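Local coordinates for protein fimbrial subunit CupB6 (Pseudomonas aeruginosa, PDB 5CYL) that probably mediates adhesion at the tip of a chaperone-usher fimbria, as a two-domain subunit of the fimbrial protein family linked to biofilm formation, at residues L18-V23 with P200-I205; T144-S149 with P191-I196. All blocks are in the same frame, centred on the assembly; numbering follows the deposited sequence.

Interaction 1: L18-V23 with P200-I205; sequences LPWRVV and PPPPPI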
ATOM      1  N   LEU A  18      20.020   5.300  -8.413  1.00 62.36           N
ATOM      2  CA  LEU A  18      19.552   6.083  -7.273  1.00 57.67           C
ATOM      3  C   LEU A  18      18.440   5.376  -6.521  1.00 58.40           C
ATOM      4  O   LEU A  18      17.807   4.457  -7.079  1.00 54.25           O
ATOM      5  CB  LEU A  18      19.140   7.467  -7.742  1.00 57.04           C
ATOM      6  CG  LEU A  18      20.340   8.153  -8.402  1.00 54.40           C
ATOM      7  CD1 LEU A  18      19.868   9.523  -8.894  1.00 53.49           C
ATOM      8  CD2 LEU A  18      21.573   8.254  -7.497  1.00 49.45           C
ATOM      9  N   PRO A  19      18.210   5.758  -5.239  1.00 60.67           N
ATOM     10  CA  PRO A  19      17.071   5.104  -4.584  1.00 57.70           C
ATOM     11  C   PRO A  19      15.796   5.849  -4.924  1.00 55.12           C
ATOM     12  O   PRO A  19      15.854   7.038  -5.257  1.00 55.16           O
ATOM     13  CB  PRO A  19      17.392   5.265  -3.110  1.00 56.78           C
ATOM     14  CG  PRO A  19      18.113   6.573  -3.041  1.00 57.68           C
ATOM     15  CD  PRO A  19      18.903   6.693  -4.318  1.00 59.00           C
ATOM     16  N   TRP A  20      14.659   5.168  -4.858  1.00 54.56           N
ATOM     17  CA  TRP A  20      13.377   5.826  -5.143  1.00 50.72           C
ATOM     18  C   TRP A  20      13.079   6.854  -4.054  1.00 54.24           C
ATOM     19  O   TRP A  20      13.449   6.656  -2.895  1.00 55.34           O
ATOM     20  CB  TRP A  20      12.259   4.805  -5.207  1.00 45.08           C
ATOM     21  CG  TRP A  20      12.268   3.952  -6.440  1.00 40.67           C
ATOM     22  CD1 TRP A  20      13.015   2.848  -6.660  1.00 42.83           C
ATOM     23  CD2 TRP A  20      11.453   4.122  -7.603  1.00 37.24           C
ATOM     24  NE1 TRP A  20      12.744   2.324  -7.911  1.00 41.89           N
ATOM     25  CE2 TRP A  20      11.777   3.090  -8.500  1.00 36.93           C
ATOM     26  CE3 TRP A  20      10.502   5.072  -7.982  1.00 37.48           C
ATOM     27  CZ2 TRP A  20      11.178   2.964  -9.742  1.00 36.30           C
ATOM     28  CZ3 TRP A  20       9.895   4.945  -9.221  1.00 39.78           C
ATOM     29  CH2 TRP A  20      10.227   3.886 -10.078  1.00 38.16           C
ATOM     30  N   ARG A  21      12.457   7.964  -4.428  1.00 56.26           N
ATOM     31  CA  ARG A  21      12.163   9.031  -3.467  1.00 56.56           C
ATOM     32  C   ARG A  21      10.659   9.307  -3.416  1.00 53.80           C
ATOM     33  O   ARG A  21       9.936   9.090  -4.388  1.00 51.61           O
ATOM     34  CB  ARG A  21      12.946  10.297  -3.802  1.00 65.70           C
ATOM     35  CG  ARG A  21      12.325  11.103  -4.916  1.00 79.84           C
ATOM     36  CD  ARG A  21      12.403  12.600  -4.680  1.00 83.24           C
ATOM     37  NE  ARG A  21      11.624  13.354  -5.680  1.00 87.64           N
ATOM     38  CZ  ARG A  21      11.154  14.585  -5.491  1.00 85.94           C
ATOM     39  NH1 ARG A  21      11.370  15.211  -4.342  1.00 90.13           N
ATOM     40  NH2 ARG A  21      10.436  15.184  -6.439  1.00 81.64           N
ATOM     41  N   VAL A  22      10.193   9.784  -2.265  1.00 49.56           N
ATOM     42  CA  VAL A  22       8.768  10.039  -2.088  1.00 48.59           C
ATOM     43  C   VAL A  22       8.426  11.472  -2.455  1.00 46.34           C
ATOM     44  O   VAL A  22       8.690  12.374  -1.718  1.00 50.07           O
ATOM     45  CB  VAL A  22       8.281   9.794  -0.645  1.00 47.85           C
ATOM     46  CG1 VAL A  22       6.802  10.151  -0.483  1.00 47.96           C
ATOM     47  CG2 VAL A  22       8.536   8.335  -0.270  1.00 46.38           C
ATOM     48  N   VAL A  23       7.825  11.648  -3.615  1.00 45.16           N
ATOM     49  CA  VAL A  23       7.378  12.948  -4.066  1.00 45.18           C
ATOM     50  C   VAL A  23       6.220  13.414  -3.180  1.00 45.25           C
ATOM     51  O   VAL A  23       6.148  14.546  -2.784  1.00 49.79           O
ATOM     52  CB  VAL A  23       6.926  12.903  -5.536  1.00 45.08           C
ATOM     53  CG1 VAL A  23       6.573  14.297  -6.019  1.00 45.76           C
ATOM     54  CG2 VAL A  23       8.005  12.295  -6.404  1.00 42.04           C
ATOM     55  N   PRO A 200      17.843   0.345  -6.182  1.00 62.14           N
ATOM     56  CA  PRO A 200      16.876  -0.543  -5.507  1.00 58.82           C
ATOM     57  C   PRO A 200      15.447  -0.470  -6.053  1.00 57.88           C
ATOM     58  O   PRO A 200      15.064   0.494  -6.704  1.00 56.94           O
ATOM     59  CB  PRO A 200      16.896  -0.033  -4.061  1.00 60.08           C
ATOM     60  CG  PRO A 200      17.084   1.429  -4.218  1.00 65.39           C
ATOM     61  CD  PRO A 200      18.136   1.528  -5.294  1.00 58.34           C
ATOM     62  N   PRO A 201      14.670  -1.513  -5.775  1.00 57.09           N
ATOM     63  CA  PRO A 201      13.263  -1.587  -6.154  1.00 57.86           C
ATOM     64  C   PRO A 201      12.420  -0.614  -5.338  1.00 55.29           C
ATOM     65  O   PRO A 201      12.843  -0.234  -4.241  1.00 58.57           O
ATOM     66  CB  PRO A 201      12.891  -3.019  -5.806  1.00 58.48           C
ATOM     67  CG  PRO A 201      13.740  -3.343  -4.645  1.00 58.39           C
ATOM     68  CD  PRO A 201      15.030  -2.588  -4.831  1.00 55.85           C
ATOM     69  N   PRO A 202      11.257  -0.185  -5.856  1.00 49.45           N
ATOM     70  CA  PRO A 202      10.460   0.770  -5.079  1.00 48.19           C
ATOM     71  C   PRO A 202      10.095   0.348  -3.662  1.00 47.53           C
ATOM     72  O   PRO A 202       9.879  -0.869  -3.431  1.00 46.62           O
ATOM     73  CB  PRO A 202       9.186   0.910  -5.910  1.00 45.63           C
ATOM     74  CG  PRO A 202       9.617   0.604  -7.295  1.00 44.78           C
ATOM     75  CD  PRO A 202      10.518  -0.575  -7.072  1.00 44.14           C
ATOM     76  N   PRO A 203      10.005   1.343  -2.712  1.00 50.83           N
ATOM     77  CA  PRO A 203       9.729   0.850  -1.357  1.00 53.50           C
ATOM     78  C   PRO A 203       8.284   0.400  -1.100  1.00 54.62           C
ATOM     79  O   PRO A 203       7.351   0.867  -1.806  1.00 57.33           O
ATOM     80  CB  PRO A 203      10.066   2.062  -0.474  1.00 55.94           C
ATOM     81  CG  PRO A 203       9.700   3.208  -1.319  1.00 53.59           C
ATOM     82  CD  PRO A 203      10.119   2.832  -2.711  1.00 52.42           C
ATOM     83  N   PRO A 204       8.082  -0.499  -0.083  1.00 54.79           N
ATOM     84  CA  PRO A 204       6.672  -0.852   0.148  1.00 54.71           C
ATOM     85  C   PRO A 204       5.938   0.223   0.945  1.00 51.89           C
ATOM     86  O   PRO A 204       6.558   1.069   1.576  1.00 47.42           O
ATOM     87  CB  PRO A 204       6.772  -2.138   0.985  1.00 56.74           C
ATOM     88  CG  PRO A 204       7.985  -1.909   1.820  1.00 52.17           C
ATOM     89  CD  PRO A 204       8.953  -1.243   0.877  1.00 54.15           C
ATOM     90  N   ILE A 205       4.617   0.163   0.923  1.00 51.62           N
ATOM     91  CA  ILE A 205       3.776   1.116   1.663  1.00 51.41           C
ATOM     92  C   ILE A 205       3.349   0.532   3.011  1.00 50.05           C
ATOM     93  O   ILE A 205       2.767  -0.581   3.029  1.00 51.54           O
ATOM     94  CB  ILE A 205       2.543   1.499   0.827  1.00 52.43           C
ATOM     95  CG1 ILE A 205       3.021   2.155  -0.474  1.00 53.15           C
ATOM     96  CG2 ILE A 205       1.598   2.374   1.628  1.00 52.72           C
ATOM     97  CD1 ILE A 205       1.925   2.699  -1.339  1.00 58.92           C
TER
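Pro202 lays its CG over one face of the Trp20 indole, 3.8 Å from the centroid of the five-membered ring and 23° off the ring normal. These values define a CH-pi contact; Pro202 CG sits toward the rim, 3.5 Å from Trp20 CE2. The two side chains run side by side in the same direction. At the indole edge, in the ring plane, sits the Pro200 carbonyl oxygen, with Trp20 CD1 3.1 Å from Pro200 O and Trp20 NE1 3.2 Å from the same oxygen. Pro203 CD packs on Trp20 CB at 3.8 Å, lying oblique to the indole. Beyond the indole, the Pro200 ring meets the backbone before Trp20: its CG is 3.7 Å from Pro19 CA, and its CD faces Leu18 O.

Trp20 CB points toward residues 200-205; chi1 (-73°) sets CG beside the backbone N, anti to the carbonyl carbon, and chi2 (82°) turns the ring. Prolines 200-204 all have polyproline II backbone angles, and Pro200 and Pro202 present an oxygen and a ring to the same indole. Further out, Phe37 and Arg39 of strand 35-50 and Gln125 and Leu127 of strand 118-129 touch Trp20; Leu127 also touches Pro202. Arg21 is tied by backbone hydrogen bonding to Ala38.

The proline nitrogens carry no hydrogen to donate, so residues 200-204 bring carbonyl oxygens and C-H groups to the indole, the latter supplying the CH-pi and apolar contacts of the 272 Å² buried surface.

Interaction 2: T144-S149 with P191-I196; sequences TSVSGS and PASIAI
Ile194 sets its CG1 above the flat peptide group joining Ser145 to Val146, 3.7 Å from Ser145 C and 3.8 Å from Val146 N. Ser145 CB and OG lie over one side of the puckered Pro191 ring, at its nitrogen corner, with Ser145 CB 3.7 Å from Pro191 N. The carbonyl of the preceding peptide, Thr144 O, reaches Pro191 CA at 3.3 Å. The angle of 125° at the hydrogen identifies this as a bent CA-H...O contact, and the same oxygen also approaches Pro191 CB and Ile194 CB.

Ser145 OG is anti to its backbone N and reaches forward to the carbonyl of the next residue, donating to Val146 O at 2.7 Å. The C=O...donor angle is 122°, with the donor tilted 30° from the carbonyl plane. That bond fixes the hydroxyl while its carbon stays against the proline.

Deeper in, the Val146 and Ile194 side chains pass one another pointing in opposite senses, Val146 CG1 4.0 Å from Ile194 CG1, and Val146 also rests against Ser193. The Ser193 hydroxyl is satisfied by Gly190 O, just ahead of the helix. Trp64 of strand 56-65 touches both Val146 and Ser193, while Tyr85 of strand 83-90 touches Ile194. Asp79 OD2 also accepts a hydrogen bond from Thr144 N, and Asp79 is backbone-bonded to Ser145.

Ala195 N to Pro191 O closes the single turn of helix 191-194, which begins with proline, a residue well suited to a helix's first turn. The arrangement is a short helix packed against an extended loop beside the sheets of the N-terminal beta-rich domain.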
ATOM      1  N   THR A 144       6.932  -4.264  -8.390  1.00 50.61           N
ATOM      2  CA  THR A 144       8.089  -4.980  -8.924  1.00 50.46           C
ATOM      3  C   THR A 144       8.125  -5.041 -10.445  1.00 51.81           C
ATOM      4  O   THR A 144       9.185  -5.245 -11.038  1.00 57.31           O
ATOM      5  CB  THR A 144       8.160  -6.397  -8.371  1.00 50.79           C
ATOM      6  OG1 THR A 144       6.947  -7.066  -8.710  1.00 54.56           O
ATOM      7  CG2 THR A 144       8.324  -6.368  -6.840  1.00 47.33           C
ATOM      8  N   SER A 145       6.972  -4.889 -11.077  1.00 47.48           N
ATOM      9  CA  SER A 145       6.886  -5.101 -12.513  1.00 46.29           C
ATOM     10  C   SER A 145       5.690  -4.390 -13.121  1.00 46.12           C
ATOM     11  O   SER A 145       4.791  -3.958 -12.430  1.00 51.80           O
ATOM     12  CB  SER A 145       6.835  -6.590 -12.797  1.00 45.09           C
ATOM     13  OG  SER A 145       6.324  -6.838 -14.075  1.00 52.10           O
ATOM     14  N   VAL A 146       5.740  -4.224 -14.429  1.00 46.47           N
ATOM     15  CA  VAL A 146       4.584  -3.793 -15.189  1.00 47.35           C
ATOM     16  C   VAL A 146       3.667  -4.997 -15.318  1.00 48.87           C
ATOM     17  O   VAL A 146       4.134  -6.116 -15.402  1.00 49.47           O
ATOM     18  CB  VAL A 146       4.978  -3.243 -16.572  1.00 43.83           C
ATOM     19  CG1 VAL A 146       6.117  -2.269 -16.396  1.00 43.55           C
ATOM     20  CG2 VAL A 146       5.386  -4.358 -17.513  1.00 51.55           C
ATOM     21  N   SER A 147       2.369  -4.755 -15.328  1.00 57.60           N
ATOM     22  CA  SER A 147       1.390  -5.808 -15.559  1.00 62.55           C
ATOM     23  C   SER A 147       1.388  -6.190 -17.030  1.00 65.95           C
ATOM     24  O   SER A 147       1.608  -5.361 -17.887  1.00 79.00           O
ATOM     25  CB  SER A 147      -0.005  -5.359 -15.082  1.00 64.08           C
ATOM     26  OG  SER A 147      -1.043  -5.648 -16.005  1.00 62.05           O
ATOM     27  N   GLY A 148       1.117  -7.452 -17.315  1.00 58.07           N
ATOM     28  CA  GLY A 148       0.915  -7.881 -18.697  1.00 56.23           C
ATOM     29  C   GLY A 148       2.163  -8.074 -19.514  1.00 56.43           C
ATOM     30  O   GLY A 148       3.248  -8.273 -18.992  1.00 54.64           O
ATOM     31  N   SER A 149       2.001  -8.030 -20.826  1.00 55.66           N
ATOM     32  CA  SER A 149       3.112  -8.232 -21.743  1.00 59.12           C
ATOM     33  C   SER A 149       3.745  -6.939 -22.241  1.00 60.63           C
ATOM     34  O   SER A 149       4.563  -6.956 -23.155  1.00 62.07           O
ATOM     35  CB  SER A 149       2.662  -9.084 -22.930  1.00 58.65           C
ATOM     36  OG  SER A 149       1.571  -8.488 -23.596  1.00 62.27           O
ATOM     37  N   PRO A 191       9.815  -6.930 -14.905  1.00 45.66           N
ATOM     38  CA  PRO A 191      10.530  -6.140 -13.885  1.00 47.80           C
ATOM     39  C   PRO A 191      11.686  -5.315 -14.435  1.00 51.99           C
ATOM     40  O   PRO A 191      12.065  -4.333 -13.826  1.00 54.75           O
ATOM     41  CB  PRO A 191      11.057  -7.209 -12.905  1.00 43.35           C
ATOM     42  CG  PRO A 191      11.177  -8.436 -13.726  1.00 42.42           C
ATOM     43  CD  PRO A 191       9.952  -8.396 -14.579  1.00 42.04           C
ATOM     44  N   ALA A 192      12.227  -5.730 -15.573  1.00 52.23           N
ATOM     45  CA  ALA A 192      13.356  -5.031 -16.190  1.00 48.96           C
ATOM     46  C   ALA A 192      13.022  -3.577 -16.543  1.00 51.59           C
ATOM     47  O   ALA A 192      13.849  -2.694 -16.358  1.00 56.37           O
ATOM     48  CB  ALA A 192      13.836  -5.768 -17.429  1.00 41.53           C
ATOM     49  N   SER A 193      11.800  -3.337 -17.025  1.00 46.00           N
ATOM     50  CA  SER A 193      11.359  -1.980 -17.357  1.00 46.34           C
ATOM     51  C   SER A 193      11.337  -1.145 -16.075  1.00 47.86           C
ATOM     52  O   SER A 193      11.800  -0.006 -16.052  1.00 47.72           O
ATOM     53  CB  SER A 193       9.972  -2.004 -17.999  1.00 44.72           C
ATOM     54  OG  SER A 193       9.015  -2.579 -17.127  1.00 45.83           O
ATOM     55  N   ILE A 194      10.812  -1.742 -15.009  1.00 47.63           N
ATOM     56  CA  ILE A 194      10.781  -1.130 -13.678  1.00 46.38           C
ATOM     57  C   ILE A 194      12.186  -0.967 -13.087  1.00 45.67           C
ATOM     58  O   ILE A 194      12.474   0.024 -12.408  1.00 49.63           O
ATOM     59  CB  ILE A 194       9.887  -1.935 -12.714  1.00 46.82           C
ATOM     60  CG1 ILE A 194       8.424  -1.847 -13.165  1.00 49.21           C
ATOM     61  CG2 ILE A 194      10.026  -1.439 -11.281  1.00 43.26           C
ATOM     62  CD1 ILE A 194       7.783  -0.495 -12.904  1.00 42.07           C
ATOM     63  N   ALA A 195      13.041  -1.943 -13.344  1.00 43.62           N
ATOM     64  CA  ALA A 195      14.360  -2.018 -12.718  1.00 49.95           C
ATOM     65  C   ALA A 195      15.454  -1.328 -13.540  1.00 54.00           C
ATOM     66  O   ALA A 195      16.632  -1.427 -13.232  1.00 49.46           O
ATOM     67  CB  ALA A 195      14.738  -3.464 -12.452  1.00 43.56           C
ATOM     68  N   ILE A 196      15.045  -0.638 -14.585  1.00 56.14           N
ATOM     69  CA  ILE A 196      15.969  -0.035 -15.531  1.00 57.07           C
ATOM     70  C   ILE A 196      16.911   0.964 -14.867  1.00 56.75           C
ATOM     71  O   ILE A 196      16.503   1.741 -14.011  1.00 60.70           O
ATOM     72  CB  ILE A 196      15.212   0.690 -16.655  1.00 58.58           C
ATOM     73  CG1 ILE A 196      16.189   1.386 -17.597  1.00 58.83           C
ATOM     74  CG2 ILE A 196      14.231   1.681 -16.056  1.00 55.85           C
ATOM     75  CD1 ILE A 196      15.556   2.440 -18.476  1.00 60.38           C
TER

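In the fold
Both contacts belong to the N-terminal lobe, their centres 15 Å apart. Along the chain the order is 18-23, 144-149, 191-196, 200-205, so interaction 2 falls wholly within the span bridged by interaction 1. Helix 191-194 leads within a few residues to the proline run, and the sites meet by packing of Trp20 CZ2 against Ile194 O at 4.2 Å. Gln125 of strand 118-129 joins them too, touching Trp20 and bonding through NE2 to Ile194 O. Together the two contacts lay the chain, from the helix through the proline run, along the first domain before it continues to strand 215-225 of the second.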